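Side-chain contacts in cytochrome C2 (Rhodospirillum rubrum, PDB 3C2C), which probably carries electrons in bacterial electron transport through the iron of its haem group: residues A[66-69]-A[70-74]; A[53-57]-A[58-62]; A[105-108]-A[109-112]. One frame throughout, in Å; residues are numbered along the deposited sequence.

Contact 1 of 3, residues A[66-69]-A[70-74]; sequences NLAA and YVKNP. Unlike the reference sequence in segment 70-74: N73 (reference Asp). With HEM (protoporphyrin IX containing Fe), chain B.
The phenol ring of Y70 is the flat group of this contact, and P74 CG lies over one of its faces, 4.2 Å above the plane and shifted toward the rim. At the edge comes the porphyrin, with HEM C4A near the ring plane; outside the two segments the indole of W62 also meets this ring. With CG anti to the backbone N (chi1 -175°), the ring is carried off the helix to the haem, and CE2 of Y70 reaches 3.7 Å from HEM C3A. A tyrosine suits this place because its carbon frame packs on the porphyrin while its buried OH, 3.4 Å from HEM C1A, is satisfied by a hydrogen bond with the hydroxyl of Y52. L67 adds a purely apolar branch, its CD2 standing 3.9 Å from HEM CMA.

Behind these side chains the helix is regular at first. Y70 N binds N66 O at 2.8 Å and V71 N binds L67 O at 2.9 Å, both nearly straight. Further on, K72 N makes only a weak bond to A69 O, three residues back, and a water bridges A69 O and N73 O. The small A68 lets helix 98-108 come close, through I101 and I105. N73, where the reference sequence has aspartate, is the N-cap of the next helix, its OD1 weakly bonded to A76 N, and P74 suits that helix's first turn. A helix laid beside the porphyrin, with aromatic and aliphatic side chains turned inward, belongs to the haem crevice of the cytochrome c fold.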
# COMPACT_ATOMS: atom_id res chain seq x y z
N ASN A 66 -0.94 6.59 -7.11
CA ASN A 66 -0.21 5.24 -7.11
C ASN A 66 -0.90 4.32 -6.05
O ASN A 66 -0.99 3.06 -6.35
CB ASN A 66 1.24 5.52 -6.60
CG ASN A 66 2.21 5.74 -7.72
OD1 ASN A 66 1.70 5.64 -8.84
ND2 ASN A 66 3.20 6.68 -7.55
N LEU A 67 -1.33 4.95 -4.90
CA LEU A 67 -2.14 3.87 -4.04
C LEU A 67 -3.33 3.32 -4.67
O LEU A 67 -3.59 2.17 -4.74
CB LEU A 67 -2.42 4.83 -2.85
CG LEU A 67 -1.26 4.93 -1.87
CD1 LEU A 67 -1.61 6.04 -0.85
CD2 LEU A 67 -0.91 3.65 -1.12
N ALA A 68 -3.97 4.13 -5.47
CA ALA A 68 -5.24 3.76 -6.18
C ALA A 68 -4.86 2.64 -7.06
O ALA A 68 -5.73 1.77 -7.24
CB ALA A 68 -6.09 4.86 -6.68
N ALA A 69 -3.95 2.79 -8.06
CA ALA A 69 -3.61 1.73 -9.03
C ALA A 69 -3.09 0.47 -8.31
O ALA A 69 -3.36 -0.67 -8.69
CB ALA A 69 -2.54 2.41 -9.80
N TYR A 70 -2.22 0.71 -7.29
CA TYR A 70 -1.70 -0.47 -6.54
C TYR A 70 -2.76 -1.37 -5.96
O TYR A 70 -2.69 -2.56 -6.10
CB TYR A 70 -0.82 0.13 -5.38
CG TYR A 70 -0.19 -1.00 -4.70
CD1 TYR A 70 0.81 -1.88 -5.10
CD2 TYR A 70 -0.51 -1.17 -3.31
CE1 TYR A 70 1.41 -2.92 -4.41
CE2 TYR A 70 0.05 -2.19 -2.53
CZ TYR A 70 1.13 -2.93 -3.01
OH TYR A 70 1.63 -3.89 -2.17
N VAL A 71 -3.64 -0.65 -5.22
CA VAL A 71 -4.52 -1.59 -4.33
C VAL A 71 -5.59 -2.28 -5.26
O VAL A 71 -6.17 -3.30 -4.83
CB VAL A 71 -5.34 -0.84 -3.23
CG1 VAL A 71 -4.33 -0.27 -2.28
CG2 VAL A 71 -6.41 0.17 -3.76
N LYS A 72 -5.58 -1.86 -6.54
CA LYS A 72 -6.48 -2.55 -7.47
C LYS A 72 -5.96 -3.92 -7.94
O LYS A 72 -6.74 -4.84 -8.29
CB LYS A 72 -6.93 -1.83 -8.83
CG LYS A 72 -7.13 -0.34 -8.70
CD LYS A 72 -8.17 0.55 -9.58
CE LYS A 72 -7.58 1.99 -9.40
NZ LYS A 72 -8.32 3.28 -9.63
N ASN A 73 -4.62 -3.99 -7.87
CA ASN A 73 -3.97 -5.23 -8.49
C ASN A 73 -2.55 -5.03 -8.15
O ASN A 73 -1.69 -4.43 -8.95
CB ASN A 73 -4.27 -5.30 -9.99
CG ASN A 73 -3.76 -6.61 -10.58
OD1 ASN A 73 -2.93 -7.30 -9.97
ND2 ASN A 73 -4.14 -6.70 -11.81
N PRO A 74 -2.07 -5.32 -6.96
CA PRO A 74 -0.63 -5.10 -6.68
C PRO A 74 0.36 -5.75 -7.68
O PRO A 74 1.46 -5.19 -7.93
CB PRO A 74 -0.41 -5.84 -5.29
CG PRO A 74 -1.76 -5.70 -4.73
CD PRO A 74 -2.69 -6.01 -5.86
CHA HEM B . 2.46 -4.22 1.20
CHB HEM B . -1.67 -1.56 1.52
CHC HEM B . -4.17 -5.71 2.37
CHD HEM B . -0.08 -8.23 2.49
C1A HEM B . 1.47 -3.21 1.14
C2A HEM B . 1.76 -1.85 0.76
C3A HEM B . 0.68 -1.11 0.96
C4A HEM B . -0.43 -2.02 1.26
CMA HEM B . 0.51 0.43 0.59
CAA HEM B . 3.22 -1.34 0.36
CBA HEM B . 4.02 -0.54 1.46
CGA HEM B . 5.41 -0.19 1.06
O1A HEM B . 5.74 -0.10 -0.21
O2A HEM B . 6.12 0.20 2.00
C1B HEM B . -2.65 -2.52 1.95
C2B HEM B . -4.03 -2.16 2.08
C3B HEM B . -4.66 -3.35 2.27
C4B HEM B . -3.79 -4.43 2.12
CMB HEM B . -4.56 -0.69 2.21
CAB HEM B . -6.25 -3.58 2.34
CBB HEM B . -7.11 -2.74 1.52
C1C HEM B . -3.28 -6.69 2.43
C2C HEM B . -3.61 -8.15 2.87
C3C HEM B . -2.49 -8.84 2.73
C4C HEM B . -1.39 -7.87 2.62
CMC HEM B . -5.08 -8.55 2.88
CAC HEM B . -2.25 -10.36 2.94
CBC HEM B . -3.09 -11.35 2.52
C1D HEM B . 0.94 -7.39 2.10
C2D HEM B . 2.30 -7.76 1.90
C3D HEM B . 3.00 -6.66 1.56
C4D HEM B . 2.11 -5.57 1.43
CMD HEM B . 2.74 -9.26 2.16
CAD HEM B . 4.52 -6.58 1.17
CBD HEM B . 4.59 -7.17 -0.23
CGD HEM B . 5.95 -7.65 -0.69
O1D HEM B . 7.00 -7.14 -0.23
O2D HEM B . 5.97 -8.51 -1.68
NA HEM B . 0.16 -3.25 1.44
NB HEM B . -2.54 -3.93 1.88
NC HEM B . -1.93 -6.63 2.29
ND HEM B . 0.78 -6.03 1.77
FE HEM B . -0.86 -4.97 1.87
O HOH W 1 -2.35 -2.43 -10.89

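Contact 2 of 3, residues A[53-57]-A[58-62]; sequences TEMKA and KGLTW. With HEM (protoporphyrin IX containing Fe), chain B.
M55 and L60 meet across a Schellman motif, the turn that ends helix 50-57, and lie side by side with CB of M55 3.9 Å from CB of L60. The motif's two backbone bonds run back into the last turn. L60 N reaches M55 O at 2.9 Å in a nearly straight bond (165°), whereas G59 N comes to K56 O at 3.0 Å from above the carbonyl plane. G59 takes a positive phi of 91°, which a glycine adopts with little strain because it has no CB.

The tight side is the apolar one. M55 SD sits 4.1 Å from L60 CD1, and a bend at the thioether (chi3 -57°) turns the methyl toward the indole, where M55 CE is 4.2 Å from W62 CH2. L60 CD2 lies over one face of W62, 4.1 Å above the plane and displaced toward the rim. The flexible methionine and the branched leucine thus fill the corner beside a large rigid ring, and F77 and K81 of helix 74-82 cover both from without.

The other side is looser and faces solvent. K58 N bonds weakly to E54 O, and the K58 chain leads away to bond its NZ to the carbonyl of K81; the exposed K56 touches T39 and A40. A water donates to L60 O at 2.9 Å and, weakly, to K56 O.

Tryptophan suits the far end of the loop because its broad ring packs against apolar neighbours while its one N-H serves the haem: the carboxylate oxygen lies at the indole edge, in the ring plane, and W62 NE1 donates to HEM O1A at 3.0 Å in a bent bond.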
# COMPACT_ATOMS: atom_id res chain seq x y z
N THR A 53 11.84 -2.53 -3.64
CA THR A 53 13.13 -1.85 -3.56
C THR A 53 13.54 -1.10 -4.85
O THR A 53 14.14 -0.01 -4.91
CB THR A 53 14.04 -3.16 -3.29
OG1 THR A 53 13.91 -3.24 -1.82
CG2 THR A 53 15.40 -3.17 -3.87
N GLU A 54 13.15 -1.58 -5.98
CA GLU A 54 13.32 -1.15 -7.38
C GLU A 54 12.20 -0.14 -7.58
O GLU A 54 12.81 0.87 -7.91
CB GLU A 54 12.88 -2.36 -8.32
CG GLU A 54 14.01 -3.37 -8.38
CD GLU A 54 13.79 -4.60 -9.25
OE1 GLU A 54 12.74 -5.26 -9.31
OE2 GLU A 54 14.72 -4.99 -10.05
N MET A 55 10.92 -0.04 -7.14
CA MET A 55 10.10 1.08 -7.28
C MET A 55 10.82 2.19 -6.48
O MET A 55 10.72 3.44 -6.85
CB MET A 55 8.62 0.86 -6.78
CG MET A 55 8.21 -0.37 -7.68
SD MET A 55 6.40 -0.45 -7.41
CE MET A 55 6.35 -0.59 -5.68
N LYS A 56 11.40 1.81 -5.38
CA LYS A 56 11.88 2.85 -4.39
C LYS A 56 13.13 3.56 -5.07
O LYS A 56 13.22 4.75 -5.08
CB LYS A 56 12.22 2.34 -3.04
CG LYS A 56 13.03 3.39 -2.26
CD LYS A 56 12.98 2.96 -0.75
CE LYS A 56 14.33 2.48 -0.35
NZ LYS A 56 14.35 2.56 1.23
N ALA A 57 13.99 2.78 -5.60
CA ALA A 57 15.09 3.39 -6.47
C ALA A 57 14.71 4.34 -7.56
O ALA A 57 15.36 5.32 -7.96
CB ALA A 57 15.80 2.18 -7.14
N LYS A 58 13.57 4.15 -8.31
CA LYS A 58 12.95 4.90 -9.29
C LYS A 58 12.42 6.22 -8.71
O LYS A 58 12.02 7.05 -9.55
CB LYS A 58 11.97 4.19 -10.21
CG LYS A 58 12.44 3.63 -11.45
CD LYS A 58 11.43 2.53 -11.90
CE LYS A 58 11.36 2.46 -13.48
NZ LYS A 58 9.93 2.04 -13.94
N GLY A 59 12.20 6.28 -7.42
CA GLY A 59 11.63 7.46 -6.63
C GLY A 59 10.09 7.27 -6.61
O GLY A 59 9.51 8.41 -6.32
N LEU A 60 9.54 6.05 -6.67
CA LEU A 60 8.05 6.01 -6.55
C LEU A 60 7.74 6.27 -5.06
O LEU A 60 8.32 5.70 -4.14
CB LEU A 60 7.55 4.58 -6.88
CG LEU A 60 6.02 4.57 -6.99
CD1 LEU A 60 5.62 3.57 -7.98
CD2 LEU A 60 5.59 3.99 -5.57
N THR A 61 6.80 7.14 -4.92
CA THR A 61 6.21 7.62 -3.65
C THR A 61 4.69 7.19 -3.75
O THR A 61 4.00 6.99 -4.79
CB THR A 61 6.52 9.01 -3.26
OG1 THR A 61 5.66 9.82 -4.08
CG2 THR A 61 7.89 9.47 -3.13
N TRP A 62 4.07 6.96 -2.48
CA TRP A 62 2.67 6.51 -2.35
C TRP A 62 1.72 7.72 -2.31
O TRP A 62 0.96 8.01 -1.40
CB TRP A 62 2.52 5.65 -1.10
CG TRP A 62 3.06 4.21 -1.24
CD1 TRP A 62 4.12 3.77 -0.38
CD2 TRP A 62 2.92 3.33 -2.31
NE1 TRP A 62 4.55 2.52 -0.93
CE2 TRP A 62 3.75 2.21 -1.99
CE3 TRP A 62 2.01 3.25 -3.38
CZ2 TRP A 62 3.79 0.91 -2.69
CZ3 TRP A 62 2.07 1.99 -4.04
CH2 TRP A 62 2.96 0.93 -3.75
CHA HEM B . 2.46 -4.22 1.20
CHB HEM B . -1.67 -1.56 1.52
CHC HEM B . -4.17 -5.71 2.37
CHD HEM B . -0.08 -8.23 2.49
C1A HEM B . 1.47 -3.21 1.14
C2A HEM B . 1.76 -1.85 0.76
C3A HEM B . 0.68 -1.11 0.96
C4A HEM B . -0.43 -2.02 1.26
CMA HEM B . 0.51 0.43 0.59
CAA HEM B . 3.22 -1.34 0.36
CBA HEM B . 4.02 -0.54 1.46
CGA HEM B . 5.41 -0.19 1.06
O1A HEM B . 5.74 -0.10 -0.21
O2A HEM B . 6.12 0.20 2.00
C1B HEM B . -2.65 -2.52 1.95
C2B HEM B . -4.03 -2.16 2.08
C3B HEM B . -4.66 -3.35 2.27
C4B HEM B . -3.79 -4.43 2.12
CMB HEM B . -4.56 -0.69 2.21
CAB HEM B . -6.25 -3.58 2.34
CBB HEM B . -7.11 -2.74 1.52
C1C HEM B . -3.28 -6.69 2.43
C2C HEM B . -3.61 -8.15 2.87
C3C HEM B . -2.49 -8.84 2.73
C4C HEM B . -1.39 -7.87 2.62
CMC HEM B . -5.08 -8.55 2.88
CAC HEM B . -2.25 -10.36 2.94
CBC HEM B . -3.09 -11.35 2.52
C1D HEM B . 0.94 -7.39 2.10
C2D HEM B . 2.30 -7.76 1.90
C3D HEM B . 3.00 -6.66 1.56
C4D HEM B . 2.11 -5.57 1.43
CMD HEM B . 2.74 -9.26 2.16
CAD HEM B . 4.52 -6.58 1.17
CBD HEM B . 4.59 -7.17 -0.23
CGD HEM B . 5.95 -7.65 -0.69
O1D HEM B . 7.00 -7.14 -0.23
O2D HEM B . 5.97 -8.51 -1.68
NA HEM B . 0.16 -3.25 1.44
NB HEM B . -2.54 -3.93 1.88
NC HEM B . -1.93 -6.63 2.29
ND HEM B . 0.78 -6.03 1.77
FE HEM B . -0.86 -4.97 1.87
O HOH W 2 10.88 6.86 -3.55

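Contact 3 of 3, residues A[105-108]-A[109-112]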
# COMPACT_ATOMS: atom_id res chain seq x y z
N ILE A 105 -8.16 5.25 0.77
CA ILE A 105 -7.08 6.20 0.61
C ILE A 105 -7.25 7.43 1.50
O ILE A 105 -6.27 7.95 1.92
CB ILE A 105 -6.90 6.69 -1.01
CG1 ILE A 105 -6.25 5.42 -1.66
CG2 ILE A 105 -5.82 7.84 -0.96
CD1 ILE A 105 -6.56 4.84 -3.06
N ALA A 106 -8.51 7.85 1.51
CA ALA A 106 -8.84 9.01 2.30
C ALA A 106 -8.52 8.66 3.74
O ALA A 106 -7.93 9.51 4.42
CB ALA A 106 -10.42 9.10 2.13
N TYR A 107 -8.66 7.39 4.10
CA TYR A 107 -8.27 7.05 5.59
C TYR A 107 -6.78 6.75 5.76
O TYR A 107 -6.33 7.45 6.70
CB TYR A 107 -8.95 5.68 5.95
CG TYR A 107 -8.49 5.08 7.24
CD1 TYR A 107 -8.62 5.75 8.49
CD2 TYR A 107 -7.66 3.93 7.19
CE1 TYR A 107 -8.11 5.15 9.67
CE2 TYR A 107 -7.14 3.29 8.35
CZ TYR A 107 -7.53 3.93 9.60
OH TYR A 107 -6.91 3.31 10.73
N LEU A 108 -6.01 6.29 4.75
CA LEU A 108 -4.56 6.35 4.81
C LEU A 108 -4.02 7.79 4.97
O LEU A 108 -2.89 7.91 5.59
CB LEU A 108 -3.86 5.63 3.73
CG LEU A 108 -4.33 4.24 3.55
CD1 LEU A 108 -3.93 3.35 2.40
CD2 LEU A 108 -3.80 3.50 4.75
N LYS A 109 -4.80 8.83 4.55
CA LYS A 109 -4.19 10.08 4.62
C LYS A 109 -4.18 10.66 5.96
O LYS A 109 -3.34 11.53 6.23
CB LYS A 109 -5.09 11.08 3.86
CG LYS A 109 -4.73 10.88 2.29
CD LYS A 109 -5.33 12.25 1.57
CE LYS A 109 -5.84 11.96 0.25
NZ LYS A 109 -6.55 13.14 -0.45
N THR A 110 -5.03 10.05 6.85
CA THR A 110 -5.03 10.53 8.26
C THR A 110 -3.96 9.83 9.14
O THR A 110 -3.64 10.36 10.18
CB THR A 110 -6.42 10.03 8.84
OG1 THR A 110 -7.61 10.52 8.11
CG2 THR A 110 -6.26 8.68 9.27
N LEU A 111 -3.21 8.84 8.77
CA LEU A 111 -2.21 8.16 9.50
C LEU A 111 -0.79 8.73 9.05
O LEU A 111 0.12 8.04 8.62
CB LEU A 111 -2.24 6.62 9.05
CG LEU A 111 -3.58 5.98 8.96
CD1 LEU A 111 -3.29 4.51 8.59
CD2 LEU A 111 -4.14 5.88 10.48
N LYS A 112 -0.57 9.98 9.38
CA LYS A 112 0.55 10.74 8.99
C LYS A 112 0.80 11.16 7.48
O LYS A 112 1.70 10.70 6.44
CB LYS A 112 1.12 11.42 10.30
OXT LYS A 112 -0.14 11.58 6.84
O HOH W 3 -0.37 7.34 5.86
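A type I beta turn from L108 to L111 ends helix 98-108 and folds L111 back over the ring of Y107. L111 CG lies over one face of the phenol, and the two methyls spread across it: CD1 of L111 is 4.0 Å from CE2 of Y107, while CD2 of L111 stands 3.8 Å from OH of Y107. The ring is set for this by its first torsion, CG lying anti to the backbone N (chi1 170°), which brings its far end back to the turn. Toward the CD1 side of the ring T110 crosses at about a right angle, its methyl CG2 obliquely placed, though the position of this methyl is doubtful. A leucine suits position 111 because it can serve two neighbours at once, and its CD1 also meets CD2 of L108 at 4.0 Å. L108, in turn, reaches close to the haem.

In the cytochrome c fold the C-terminal helix packs against the N-terminal one, and here Y107 touches E8 while T110 touches A4, both of helix 4-10. An alanine in place of Y107 would probably leave L111 without the flat surface beneath its methyls and open a gap between the turn and helix 4-10.

The backbone unwinds by degrees. K109 N lies 3.2 Å from A106 O, approaching from above the carbonyl plane, and bonds more weakly to I105 O; L111 N makes a long, weak bond of 3.3 Å to L108 O. L111 is also the centre of an inverse gamma turn. F20 and F33 line its apolar side chain, and a backbone bond ties it to G34. One water donates to both L108 O and L111 O, lying 2.9 Å from the latter.

In the fold
Along the chain contact 2 comes first, closing the end of helix 50-57 and opening the loop that leads into helix 64-72. Contact 1 follows on that helix and the bend into helix 74-82, and contact 3 ends the chain, in the turn that follows helix 98-108. The three stand in series; none nests in or crosses another. Contact 1 lies between its neighbours: N66 ND2 probably hydrogen-bonds T61 O in the loop of contact 2, Y70 CB packs on W62, and A68 receives CD1 of I105 from contact 3. Contacts 2 and 3 do not touch. Contacts 1 and 2 share the haem, one beside the porphyrin and the other at a propionate, and contact 3 also nears it through L108.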